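Local coordinates for protein glucosidase (Croceicoccus marinus, PDB 5Z3K) that probably hydrolyses O-glycosidic bonds as a beta-glucosidase of glycoside hydrolase family 39, at residues 61-66 and 128-133; 71-76 and 123-128; 209-214 and 219-224; 283-288 and 335-340; 290-295 and 358-363. One frame throughout, in Å; residues are numbered along the deposited sequence.

Interaction 1 (61-66 and 128-133)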
# COMPACT_ATOMS: atom_id res chain seq x y z
N SER A 61 -5.24 4.20 16.95
CA SER A 61 -4.39 5.40 16.99
C SER A 61 -5.12 6.59 16.38
O SER A 61 -4.57 7.34 15.57
CB SER A 61 -3.07 5.18 16.26
OG SER A 61 -2.39 4.06 16.81
N ARG A 62 -6.38 6.76 16.78
CA ARG A 62 -7.24 7.79 16.23
C ARG A 62 -7.25 9.02 17.13
O ARG A 62 -7.14 8.92 18.36
CB ARG A 62 -8.67 7.26 16.06
CG ARG A 62 -8.77 6.04 15.18
CD ARG A 62 -8.50 6.39 13.73
NE ARG A 62 -8.61 5.18 12.92
CZ ARG A 62 -9.76 4.65 12.51
NH1 ARG A 62 -10.93 5.22 12.81
NH2 ARG A 62 -9.74 3.54 11.78
N LEU A 63 -7.36 10.19 16.51
CA LEU A 63 -7.57 11.43 17.24
C LEU A 63 -9.07 11.69 17.19
O LEU A 63 -9.57 12.36 16.29
CB LEU A 63 -6.77 12.59 16.63
CG LEU A 63 -7.04 13.93 17.32
CD1 LEU A 63 -6.78 13.80 18.82
CD2 LEU A 63 -6.22 15.07 16.72
N ASP A 64 -9.80 11.11 18.15
CA ASP A 64 -11.25 11.23 18.12
C ASP A 64 -11.65 12.66 18.47
O ASP A 64 -10.96 13.37 19.20
CB ASP A 64 -11.90 10.23 19.07
CG ASP A 64 -13.32 9.84 18.63
OD1 ASP A 64 -13.72 10.20 17.50
OD2 ASP A 64 -14.03 9.15 19.40
N THR A 65 -12.77 13.10 17.88
CA THR A 65 -13.23 14.47 18.03
C THR A 65 -14.25 14.63 19.15
O THR A 65 -14.74 15.73 19.38
CB THR A 65 -13.82 14.98 16.71
OG1 THR A 65 -14.72 14.00 16.18
CG2 THR A 65 -12.71 15.24 15.70
N ILE A 66 -14.60 13.54 19.84
CA ILE A 66 -15.30 13.60 21.11
C ILE A 66 -14.44 12.84 22.12
O ILE A 66 -13.43 12.22 21.77
CB ILE A 66 -16.71 13.00 21.03
CG1 ILE A 66 -16.64 11.52 20.63
CG2 ILE A 66 -17.58 13.81 20.05
CD1 ILE A 66 -17.97 10.87 20.41
N GLN A 128 -3.62 22.56 18.36
CA GLN A 128 -2.60 22.40 19.34
C GLN A 128 -2.33 20.91 19.63
O GLN A 128 -1.24 20.51 19.74
CB GLN A 128 -3.01 23.06 20.66
CG GLN A 128 -3.14 24.55 20.68
CD GLN A 128 -3.49 25.04 22.09
OE1 GLN A 128 -4.63 25.12 22.46
NE2 GLN A 128 -2.48 25.26 22.89
N VAL A 129 -3.38 20.14 19.71
CA VAL A 129 -3.23 18.73 20.05
C VAL A 129 -2.57 17.99 18.89
O VAL A 129 -1.70 17.13 19.11
CB VAL A 129 -4.60 18.14 20.45
CG1 VAL A 129 -4.57 16.62 20.43
CG2 VAL A 129 -4.97 18.65 21.85
N VAL A 130 -2.91 18.34 17.65
CA VAL A 130 -2.23 17.72 16.50
C VAL A 130 -0.75 18.06 16.52
O VAL A 130 0.10 17.20 16.26
CB VAL A 130 -2.88 18.15 15.17
CG1 VAL A 130 -2.01 17.67 13.98
CG2 VAL A 130 -4.30 17.62 15.06
N GLU A 131 -0.42 19.31 16.85
CA GLU A 131 0.98 19.71 16.82
C GLU A 131 1.81 18.93 17.83
O GLU A 131 2.93 18.49 17.53
CB GLU A 131 1.10 21.22 17.06
CG GLU A 131 2.53 21.74 17.14
CD GLU A 131 2.60 23.25 17.36
OE1 GLU A 131 1.53 23.90 17.34
OE2 GLU A 131 3.71 23.77 17.55
N ASN A 132 1.28 18.72 19.04
CA ASN A 132 2.04 17.98 20.04
C ASN A 132 2.06 16.48 19.79
O ASN A 132 2.98 15.80 20.25
CB ASN A 132 1.52 18.28 21.44
CG ASN A 132 1.93 19.66 21.93
OD1 ASN A 132 2.89 20.25 21.42
ND2 ASN A 132 1.19 20.19 22.90
N ILE A 133 1.05 15.94 19.10
CA ILE A 133 1.17 14.56 18.63
C ILE A 133 2.34 14.46 17.66
O ILE A 133 3.14 13.52 17.73
CB ILE A 133 -0.15 14.10 17.99
CG1 ILE A 133 -1.22 13.93 19.07
CG2 ILE A 133 0.05 12.80 17.18
CD1 ILE A 133 -2.63 13.93 18.54
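Asp64 OD1, one residue along from the Leu63 that packs on Val129, Val130 and Ile133, is gripped by the amide of Asn116 and the backbone N of Glu112. Thr65 N adds a weak, bent bond to Asp64 OD1 at 3.1 Å. These bonds probably steady the loop next to Leu63, whose side chain points toward the helix. The contact across the segments is wholly apolar. Leu63 sends its CG anti to the backbone N (chi1 176°), and its two methyls divide the work: CD1 lies 3.9 Å from Val129 CG1, while CD2 meets Val130 CG2 at 3.6 Å, the two side chains running nearly perpendicular. Ile133 CD1 lies 4.2 Å from both CD1 and CD2 of Leu63, touching both branches. In the TIM barrel this joins the long loop that follows strand 53-55 to helix 123-138, whose Val130 also touches Ala182 on helix 169-186. With an alanine at Leu63 both methyls would be missing, which would probably open a gap between the loop and the helix and deprive Val129, Val130 and Ile133 of their shared partner. Trp76 borders Leu63 as well, and Asp64 N bonds to Ser71 OG.

Interaction 2 (71-76 and 123-128); sequences SLFPDW and LAKYEQ
Lys125 supplies the polar bond between the segments. Its side chain leaves the helix and runs extended to its end, where NZ donates to Trp76 O over 2.6 Å. The donor stands above the carbonyl plane, 37° out of it. A second acceptor, Ala78 O, also binds NZ, and one ammonium group is thereby held by two carbonyls of the loop, two residues apart. The carboxylate of Asp75 stays apart, with OD1 at 6.7 Å from Lys125 NZ, and its negative charge may add a modest long-range attraction.

The apolar contacts centre on the indole of Trp76. Its CH2 approaches Tyr126 CD1 to 4.0 Å, and CZ3 lies 4.1 Å from Tyr126 CA, so the six-membered ring leans on the helix backbone, with Lys125 O near the ring plane at its edge. Within the loop, Phe73 CD2 sits 3.6 Å above one face of the indole, off toward the rim. Phe73 in turn makes an edge-to-face contact with Tyr86 and brings CE2 to 4.4 Å from Lys125 CE. The indole is fixed at its polar side too: NE1 binds Asp64 O, whose neighbour Leu63 also packs on Tyr126. A glycerol, probably from the crystallisation liquor, lies beside Trp76.

A long beta-to-alpha loop, leaving strand 53-55 and anchored on the start of the next-but-one helix, 123-138, is thus built onto the outer layer of a (beta/alpha)8 barrel.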
# COMPACT_ATOMS: atom_id res chain seq x y z
N SER A 71 -8.82 7.18 22.38
CA SER A 71 -8.34 8.26 21.52
C SER A 71 -6.98 8.76 21.99
O SER A 71 -6.62 8.64 23.16
CB SER A 71 -9.36 9.41 21.51
OG SER A 71 -8.87 10.56 20.83
N LEU A 72 -6.23 9.36 21.05
CA LEU A 72 -4.92 9.92 21.37
C LEU A 72 -5.02 11.07 22.36
O LEU A 72 -4.06 11.36 23.08
CB LEU A 72 -4.22 10.40 20.10
CG LEU A 72 -3.72 9.36 19.08
CD1 LEU A 72 -3.53 10.03 17.73
CD2 LEU A 72 -2.42 8.77 19.55
N PHE A 73 -6.16 11.76 22.38
CA PHE A 73 -6.44 12.82 23.35
C PHE A 73 -7.79 12.49 23.95
O PHE A 73 -8.83 12.95 23.47
CB PHE A 73 -6.42 14.20 22.69
CG PHE A 73 -6.19 15.33 23.64
CD1 PHE A 73 -4.91 15.61 24.10
CD2 PHE A 73 -7.25 16.13 24.05
CE1 PHE A 73 -4.69 16.66 24.98
CE2 PHE A 73 -7.04 17.18 24.92
CZ PHE A 73 -5.76 17.45 25.39
N PRO A 74 -7.83 11.65 24.99
CA PRO A 74 -9.10 11.03 25.39
C PRO A 74 -10.09 11.99 26.04
O PRO A 74 -11.29 11.72 26.01
CB PRO A 74 -8.67 9.93 26.38
CG PRO A 74 -7.30 10.30 26.80
CD PRO A 74 -6.68 11.06 25.69
N ASP A 75 -9.62 13.09 26.63
CA ASP A 75 -10.47 14.03 27.37
C ASP A 75 -10.20 15.42 26.81
O ASP A 75 -9.16 16.02 27.10
CB ASP A 75 -10.15 13.97 28.87
CG ASP A 75 -10.98 14.94 29.70
OD1 ASP A 75 -11.55 15.91 29.16
OD2 ASP A 75 -11.05 14.72 30.92
N TRP A 76 -11.16 15.95 26.05
CA TRP A 76 -10.91 17.23 25.38
C TRP A 76 -10.96 18.42 26.33
O TRP A 76 -10.69 19.54 25.89
CB TRP A 76 -11.90 17.40 24.23
CG TRP A 76 -11.45 16.65 23.01
CD1 TRP A 76 -11.93 15.45 22.55
CD2 TRP A 76 -10.40 17.04 22.11
NE1 TRP A 76 -11.24 15.07 21.41
CE2 TRP A 76 -10.30 16.03 21.12
CE3 TRP A 76 -9.54 18.14 22.05
CZ2 TRP A 76 -9.37 16.10 20.08
CZ3 TRP A 76 -8.62 18.21 21.01
CH2 TRP A 76 -8.55 17.19 20.03
N LEU A 123 -11.46 24.26 17.03
CA LEU A 123 -10.42 24.09 16.02
C LEU A 123 -9.06 24.52 16.55
O LEU A 123 -8.04 23.89 16.24
CB LEU A 123 -10.79 24.87 14.75
CG LEU A 123 -10.03 24.54 13.47
CD1 LEU A 123 -10.28 23.10 13.05
CD2 LEU A 123 -10.40 25.51 12.34
N ALA A 124 -9.03 25.58 17.37
CA ALA A 124 -7.76 26.03 17.94
C ALA A 124 -7.14 24.97 18.84
O ALA A 124 -5.93 24.71 18.76
CB ALA A 124 -7.98 27.34 18.71
N LYS A 125 -7.95 24.32 19.69
CA LYS A 125 -7.41 23.26 20.54
C LYS A 125 -7.07 22.01 19.74
O LYS A 125 -6.05 21.36 20.00
CB LYS A 125 -8.39 22.93 21.67
CG LYS A 125 -7.79 22.06 22.80
CD LYS A 125 -8.76 21.87 23.94
CE LYS A 125 -8.03 21.41 25.20
NZ LYS A 125 -8.90 21.42 26.42
N TYR A 126 -7.90 21.67 18.75
CA TYR A 126 -7.57 20.57 17.85
C TYR A 126 -6.18 20.76 17.24
O TYR A 126 -5.35 19.85 17.24
CB TYR A 126 -8.65 20.48 16.76
CG TYR A 126 -8.51 19.30 15.82
CD1 TYR A 126 -8.98 18.03 16.18
CD2 TYR A 126 -7.94 19.45 14.56
CE1 TYR A 126 -8.86 16.94 15.30
CE2 TYR A 126 -7.82 18.37 13.69
CZ TYR A 126 -8.28 17.13 14.07
OH TYR A 126 -8.16 16.05 13.21
N GLU A 127 -5.90 21.98 16.78
CA GLU A 127 -4.61 22.26 16.15
C GLU A 127 -3.45 22.09 17.14
O GLU A 127 -2.41 21.53 16.79
CB GLU A 127 -4.63 23.67 15.54
CG GLU A 127 -3.35 24.06 14.82
CD GLU A 127 -3.48 25.38 14.06
OE1 GLU A 127 -4.62 25.87 13.90
OE2 GLU A 127 -2.45 25.93 13.61
N GLN A 128 -3.62 22.56 18.36
CA GLN A 128 -2.60 22.40 19.34
C GLN A 128 -2.33 20.91 19.63
O GLN A 128 -1.24 20.51 19.74
CB GLN A 128 -3.01 23.06 20.66
CG GLN A 128 -3.14 24.55 20.68
CD GLN A 128 -3.49 25.04 22.09
OE1 GLN A 128 -4.63 25.12 22.46
NE2 GLN A 128 -2.48 25.26 22.89

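Interaction 3 (209-214 and 219-224)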
# COMPACT_ATOMS: atom_id res chain seq x y z
N GLY A 209 -13.21 20.19 -5.01
CA GLY A 209 -13.40 21.16 -3.93
C GLY A 209 -12.25 21.21 -2.95
O GLY A 209 -11.91 22.27 -2.43
N PHE A 210 -11.62 20.05 -2.69
CA PHE A 210 -10.44 20.01 -1.83
C PHE A 210 -9.25 20.67 -2.51
O PHE A 210 -8.57 21.51 -1.92
CB PHE A 210 -10.13 18.56 -1.46
CG PHE A 210 -8.97 18.41 -0.52
CD1 PHE A 210 -9.07 18.86 0.80
CD2 PHE A 210 -7.79 17.83 -0.95
CE1 PHE A 210 -8.00 18.73 1.66
CE2 PHE A 210 -6.72 17.71 -0.08
CZ PHE A 210 -6.82 18.15 1.22
N LEU A 211 -8.96 20.29 -3.76
CA LEU A 211 -7.85 20.89 -4.50
C LEU A 211 -8.05 22.39 -4.66
O LEU A 211 -7.09 23.16 -4.59
CB LEU A 211 -7.71 20.22 -5.86
CG LEU A 211 -7.14 18.79 -5.78
CD1 LEU A 211 -7.46 18.01 -7.05
CD2 LEU A 211 -5.64 18.88 -5.54
N ASP A 212 -9.29 22.82 -4.91
CA ASP A 212 -9.56 24.24 -5.06
C ASP A 212 -9.27 24.99 -3.76
O ASP A 212 -8.68 26.08 -3.78
CB ASP A 212 -11.01 24.46 -5.50
CG ASP A 212 -11.37 25.94 -5.66
OD1 ASP A 212 -10.79 26.61 -6.55
OD2 ASP A 212 -12.23 26.43 -4.90
N TYR A 213 -9.64 24.40 -2.62
CA TYR A 213 -9.42 25.05 -1.33
C TYR A 213 -7.94 25.22 -1.02
O TYR A 213 -7.50 26.31 -0.63
CB TYR A 213 -10.11 24.27 -0.21
CG TYR A 213 -9.78 24.83 1.16
CD1 TYR A 213 -8.68 24.37 1.88
CD2 TYR A 213 -10.56 25.84 1.72
CE1 TYR A 213 -8.37 24.90 3.12
CE2 TYR A 213 -10.26 26.37 2.96
CZ TYR A 213 -9.16 25.89 3.65
OH TYR A 213 -8.85 26.42 4.89
N VAL A 214 -7.16 24.14 -1.14
CA VAL A 214 -5.75 24.25 -0.79
C VAL A 214 -5.02 25.18 -1.75
O VAL A 214 -4.03 25.83 -1.37
CB VAL A 214 -5.09 22.85 -0.74
CG1 VAL A 214 -5.64 22.06 0.44
CG2 VAL A 214 -5.32 22.08 -2.03
N VAL A 219 -2.51 26.36 1.06
CA VAL A 219 -2.27 25.35 2.09
C VAL A 219 -1.30 24.30 1.55
O VAL A 219 -1.45 23.87 0.40
CB VAL A 219 -3.60 24.71 2.55
CG1 VAL A 219 -3.36 23.69 3.67
CG2 VAL A 219 -4.59 25.80 3.00
N PRO A 220 -0.30 23.88 2.32
CA PRO A 220 0.62 22.84 1.81
C PRO A 220 -0.12 21.55 1.49
O PRO A 220 -1.03 21.14 2.21
CB PRO A 220 1.60 22.63 2.97
CG PRO A 220 1.46 23.84 3.84
CD PRO A 220 0.05 24.31 3.68
N LEU A 221 0.28 20.91 0.39
CA LEU A 221 -0.26 19.62 -0.04
C LEU A 221 0.90 18.86 -0.66
O LEU A 221 1.14 18.94 -1.87
CB LEU A 221 -1.43 19.78 -1.01
CG LEU A 221 -2.14 18.51 -1.49
CD1 LEU A 221 -3.14 17.99 -0.45
CD2 LEU A 221 -2.82 18.73 -2.85
N ASP A 222 1.65 18.14 0.18
CA ASP A 222 2.80 17.39 -0.31
C ASP A 222 2.37 16.14 -1.07
O ASP A 222 3.08 15.69 -1.98
CB ASP A 222 3.71 17.04 0.87
CG ASP A 222 4.27 18.28 1.55
OD1 ASP A 222 4.86 19.12 0.86
OD2 ASP A 222 4.10 18.44 2.78
N PHE A 223 1.20 15.58 -0.75
CA PHE A 223 0.70 14.43 -1.48
C PHE A 223 -0.82 14.48 -1.50
O PHE A 223 -1.45 14.97 -0.56
CB PHE A 223 1.19 13.10 -0.88
CG PHE A 223 0.79 12.88 0.55
CD1 PHE A 223 -0.43 12.30 0.88
CD2 PHE A 223 1.66 13.21 1.58
CE1 PHE A 223 -0.79 12.07 2.22
CE2 PHE A 223 1.31 13.00 2.92
CZ PHE A 223 0.08 12.42 3.23
N LEU A 224 -1.39 13.99 -2.58
CA LEU A 224 -2.83 13.78 -2.69
C LEU A 224 -3.08 12.29 -2.53
O LEU A 224 -2.58 11.49 -3.32
CB LEU A 224 -3.35 14.31 -4.04
CG LEU A 224 -4.84 14.52 -4.32
CD1 LEU A 224 -5.58 13.18 -4.51
CD2 LEU A 224 -5.52 15.40 -3.27
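Phe210 and Leu221 meet obliquely inside a beta-alpha-beta unit of the TIM barrel, formed by strand 191-197, helix 208-216 and strand 223-229. A trans first torsion (chi1 -177°) directs the Phe210 ring at Leu221 and Leu224, just before and at the start of the last strand. Its CE2 lies 3.6 Å from Leu221 CD1, whereas Leu224 CD2 comes to the ring edge, near its plane, 4.1 Å from Phe210 CD2; the Phe210 and Leu224 side chains lie alongside each other, pointing opposite ways. Over one face of the same ring sits Val214 CG1 from the next helical turn, and Tyr176 of helix 169-186 meets the ring edge-to-face. A serine in place of Phe210 would probably leave Leu221 and Leu224 without the ring they pack against, and Tyr176 without its aromatic mate.

Leu211 stands at about a right angle to both leucines, its CD2 reaching Leu221 CD2 at 3.9 Å. Farther along the helix, Tyr213 crosses Val219 obliquely and touches CG2 through its own CE1 at 3.9 Å, while its hydroxyl is taken by Glu174. The valines are also set crosswise, with Val214 CG1 4.0 Å from Val219 CB. At the turn between helix and strand, Val219 N donates to Val214 O at 2.9 Å, with an N-H...O angle of 157°.

Interaction 4 (283-288 and 335-340)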
# COMPACT_ATOMS: atom_id res chain seq x y z
N PHE A 283 -3.02 -11.72 -8.38
CA PHE A 283 -3.48 -10.36 -8.66
C PHE A 283 -2.56 -9.34 -8.01
O PHE A 283 -2.14 -8.37 -8.65
CB PHE A 283 -4.92 -10.17 -8.18
CG PHE A 283 -5.45 -8.76 -8.36
CD1 PHE A 283 -5.14 -7.75 -7.44
CD2 PHE A 283 -6.26 -8.44 -9.44
CE1 PHE A 283 -5.64 -6.44 -7.62
CE2 PHE A 283 -6.77 -7.16 -9.62
CZ PHE A 283 -6.45 -6.16 -8.71
N LEU A 284 -2.27 -9.51 -6.72
CA LEU A 284 -1.55 -8.45 -6.03
C LEU A 284 -0.10 -8.37 -6.52
O LEU A 284 0.46 -7.27 -6.58
CB LEU A 284 -1.64 -8.64 -4.51
CG LEU A 284 -0.78 -9.66 -3.80
CD1 LEU A 284 0.49 -8.98 -3.29
CD2 LEU A 284 -1.58 -10.28 -2.64
N ALA A 285 0.49 -9.50 -6.92
CA ALA A 285 1.82 -9.44 -7.51
C ALA A 285 1.79 -8.74 -8.87
O ALA A 285 2.64 -7.89 -9.16
CB ALA A 285 2.42 -10.84 -7.62
N ALA A 286 0.82 -9.07 -9.72
CA ALA A 286 0.73 -8.38 -11.01
C ALA A 286 0.43 -6.90 -10.82
O ALA A 286 0.96 -6.05 -11.55
CB ALA A 286 -0.34 -9.03 -11.90
N ALA A 287 -0.41 -6.55 -9.84
CA ALA A 287 -0.74 -5.14 -9.62
C ALA A 287 0.49 -4.35 -9.20
O ALA A 287 0.72 -3.23 -9.68
CB ALA A 287 -1.84 -5.01 -8.56
N ALA A 288 1.28 -4.90 -8.27
CA ALA A 288 2.54 -4.26 -7.89
C ALA A 288 3.45 -4.07 -9.09
O ALA A 288 4.06 -3.00 -9.25
CB ALA A 288 3.23 -5.10 -6.82
N GLN A 335 5.32 -11.19 0.40
CA GLN A 335 6.74 -11.17 0.71
C GLN A 335 7.59 -11.14 -0.56
O GLN A 335 8.57 -10.39 -0.63
CB GLN A 335 7.11 -12.39 1.56
CG GLN A 335 6.50 -12.36 2.97
CD GLN A 335 6.70 -13.68 3.70
OE1 GLN A 335 7.75 -13.91 4.30
NE2 GLN A 335 5.71 -14.54 3.64
N LEU A 336 7.26 -11.96 -1.56
CA LEU A 336 8.09 -12.00 -2.77
C LEU A 336 8.04 -10.66 -3.50
O LEU A 336 9.05 -10.22 -4.07
CB LEU A 336 7.64 -13.12 -3.69
CG LEU A 336 7.57 -14.53 -3.11
CD1 LEU A 336 7.30 -15.50 -4.24
CD2 LEU A 336 8.83 -14.91 -2.35
N VAL A 337 6.87 -10.01 -3.52
CA VAL A 337 6.77 -8.67 -4.10
C VAL A 337 7.68 -7.70 -3.37
O VAL A 337 8.49 -6.99 -3.97
CB VAL A 337 5.31 -8.18 -4.09
CG1 VAL A 337 5.26 -6.69 -4.32
CG2 VAL A 337 4.46 -8.92 -5.12
N GLY A 338 7.55 -7.63 -2.04
CA GLY A 338 8.34 -6.67 -1.29
C GLY A 338 9.83 -6.89 -1.45
O GLY A 338 10.60 -5.93 -1.53
N GLN A 339 10.26 -8.16 -1.50
CA GLN A 339 11.67 -8.43 -1.69
C GLN A 339 12.15 -7.93 -3.04
O GLN A 339 13.27 -7.43 -3.17
CB GLN A 339 11.94 -9.92 -1.52
CG GLN A 339 11.76 -10.36 -0.07
CD GLN A 339 11.50 -11.84 0.08
OE1 GLN A 339 11.62 -12.61 -0.88
NE2 GLN A 339 11.15 -12.26 1.29
N THR A 340 11.30 -8.07 -4.06
CA THR A 340 11.66 -7.58 -5.39
C THR A 340 11.73 -6.06 -5.41
O THR A 340 12.67 -5.49 -5.99
CB THR A 340 10.67 -8.09 -6.43
OG1 THR A 340 10.63 -9.52 -6.39
CG2 THR A 340 11.08 -7.65 -7.83
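Val337 packs against Ala285 and Ala288 where two neighbouring helices of the TIM barrel, 277-291 and 329-341, run side by side. The short segments are nearly parallel, 18° between their directions and 9.9 Å between axes. From CB, which points toward helix 277-291, the valine forks. CG1, anti to the backbone N, reaches Ala288 CB at 3.6 Å. CG2 takes the other branch, beside the backbone N, and settles on Ala285, 3.6 Å from CA and 3.8 Å from CB, with Leu284 CD1 more loosely at 4.4 Å. The two methyls therefore span almost one turn of the facing helix, and the small alanines let one of them lie directly against a backbone carbon.

No hydrogen bond crosses between segments 283-288 and 335-340. Leu373 of strand 369-376 adjoins Val337, and Val475 and Ser375 adjoin Ala285, tying the pair to the sheet of the adjoining beta domain. Thr340, one turn on from Leu336, turns its hydroxyl back to its own helix: OG1 donates to Leu336 O at 2.9 Å, from the face of that carbonyl opposite to the one used by Thr340 N.

Interaction 5 (290-295 and 358-363)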
# COMPACT_ATOMS: atom_id res chain seq x y z
N TYR A 290 2.64 -3.85 -12.33
CA TYR A 290 2.11 -2.86 -13.26
C TYR A 290 2.20 -1.45 -12.68
O TYR A 290 2.44 -0.50 -13.43
CB TYR A 290 0.66 -3.19 -13.65
CG TYR A 290 0.55 -4.39 -14.56
CD1 TYR A 290 1.47 -4.59 -15.59
CD2 TYR A 290 -0.45 -5.33 -14.39
CE1 TYR A 290 1.38 -5.70 -16.42
CE2 TYR A 290 -0.55 -6.46 -15.21
CZ TYR A 290 0.37 -6.62 -16.23
OH TYR A 290 0.29 -7.73 -17.05
N MSE A 291 2.02 -1.28 -11.37
CA MSE A 291 2.01 0.08 -10.83
C MSE A 291 3.43 0.60 -10.64
O MSE A 291 3.62 1.78 -10.37
CB MSE A 291 1.23 0.15 -9.52
CG MSE A 291 1.96 -0.42 -8.33
SE MSE A 291 0.98 -0.05 -6.68
CE MSE A 291 -0.52 -1.27 -6.90
N GLN A 292 4.44 -0.27 -10.77
CA GLN A 292 5.82 0.21 -10.71
C GLN A 292 6.10 1.22 -11.82
O GLN A 292 6.95 2.10 -11.67
CB GLN A 292 6.79 -0.97 -10.78
CG GLN A 292 8.29 -0.60 -10.81
CD GLN A 292 8.85 -0.12 -9.47
OE1 GLN A 292 9.94 0.46 -9.43
NE2 GLN A 292 8.12 -0.35 -8.38
N ASP A 293 5.39 1.10 -12.94
CA ASP A 293 5.44 2.04 -14.06
C ASP A 293 4.11 2.80 -14.08
O ASP A 293 3.18 2.44 -14.80
CB ASP A 293 5.69 1.29 -15.36
CG ASP A 293 7.00 0.55 -15.36
OD1 ASP A 293 8.01 1.19 -15.00
OD2 ASP A 293 7.02 -0.66 -15.71
N SER A 294 4.01 3.84 -13.27
CA SER A 294 2.72 4.52 -13.11
C SER A 294 2.95 5.85 -12.42
O SER A 294 4.06 6.17 -11.99
CB SER A 294 1.74 3.68 -12.31
OG SER A 294 2.02 3.79 -10.92
N GLU A 295 1.87 6.63 -12.30
CA GLU A 295 1.93 7.88 -11.56
C GLU A 295 1.83 7.67 -10.05
O GLU A 295 1.88 8.66 -9.31
CB GLU A 295 0.82 8.82 -12.04
CG GLU A 295 0.92 9.14 -13.54
CD GLU A 295 2.21 9.84 -13.91
OE1 GLU A 295 2.77 10.56 -13.06
OE2 GLU A 295 2.66 9.70 -15.07
N ALA A 358 2.92 -10.80 -15.75
CA ALA A 358 3.71 -9.63 -15.38
C ALA A 358 5.05 -10.07 -14.82
O ALA A 358 5.12 -11.03 -14.05
CB ALA A 358 2.97 -8.79 -14.35
N ALA A 359 6.11 -9.36 -15.19
CA ALA A 359 7.44 -9.73 -14.74
C ALA A 359 8.24 -8.47 -14.44
O ALA A 359 8.04 -7.42 -15.07
CB ALA A 359 8.16 -10.60 -15.78
N LEU A 360 9.15 -8.59 -13.48
CA LEU A 360 9.90 -7.46 -12.94
C LEU A 360 11.24 -7.99 -12.44
O LEU A 360 11.30 -9.06 -11.82
CB LEU A 360 9.11 -6.79 -11.80
CG LEU A 360 9.75 -5.61 -11.06
CD1 LEU A 360 9.93 -4.41 -11.97
CD2 LEU A 360 8.90 -5.21 -9.85
N ALA A 361 12.31 -7.24 -12.70
CA ALA A 361 13.64 -7.71 -12.32
C ALA A 361 14.45 -6.58 -11.69
O ALA A 361 14.34 -5.42 -12.09
CB ALA A 361 14.40 -8.27 -13.53
N GLY A 362 15.29 -6.94 -10.73
CA GLY A 362 16.12 -5.95 -10.07
C GLY A 362 17.29 -6.60 -9.37
O GLY A 362 17.34 -7.83 -9.21
N ARG A 363 18.25 -5.78 -8.96
CA ARG A 363 19.39 -6.31 -8.21
C ARG A 363 19.69 -5.43 -7.01
O ARG A 363 19.38 -4.24 -7.00
CB ARG A 363 20.64 -6.45 -9.10
CG ARG A 363 21.19 -5.17 -9.67
CD ARG A 363 22.47 -5.43 -10.44
NE ARG A 363 23.16 -4.18 -10.74
CZ ARG A 363 24.08 -4.03 -11.68
NH1 ARG A 363 24.43 -5.06 -12.44
NH2 ARG A 363 24.66 -2.84 -11.85
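A first torsion of -72°, which turns CG away from the carbonyl carbon, swings the Tyr290 ring from helix 277-291 toward Ala358, while Gln292, trans about its own first torsion (chi1 177°), sets CG toward Leu360 before the chain bends away. The first pair forms a CH-pi contact: Ala358 CB lies over one face of the tyrosine, 4.3 Å from the ring centroid and 26° off its normal. The methyl is shifted toward the phenol end, with Tyr290 CZ at 3.9 Å and OH at the same distance. That hydroxyl bonds to Asp353 O and Gly356 N, two backbone partners just before the strand, which should fix how far the ring can turn.

In the second pair, the aliphatic part of the glutamine does the touching, its CG 4.3 Å from Leu360 CD1. The amide end looks elsewhere, with OE1 accepting from Arg21 N. Beyond it the chain is braced by Ser294, whose OG donates to the carbonyl O of Met291, a selenomethionine, at 2.6 Å and also pairs with Val296 N.

Ala358 and Leu360 project from the same face of strand 357-363, and Ala359 between them points away to Ile349 of strand 345-350. Leu360 and Gln292 both reach Leu341 at the end of helix 329-341, so this corner joins two barrel helices to the mixed sheet of the beta domain, next to strands 345-350 and 369-376.

Interactions 1 and 2 share helix 123-138 and one long loop, and join directly through Asp64 O and Trp76 NE1, so they form one continuous contact between the loop and the helix. Interaction 1 is buried and apolar, whereas interaction 2 is partly exposed and adds a lysine bond. Interaction 3 is also buried, but local: one helix closes on its own following strand, through aromatic and aliphatic packing with a single backbone bond. Interactions 4 and 5 share helix 277-291 and lie about 9 Å apart between centres, both buried where barrel meets beta domain. Alanines carry much of that interface, against a valine in one and a tyrosine face in the other. Interactions 1 and 5 lie on opposite sides of the chain's centre.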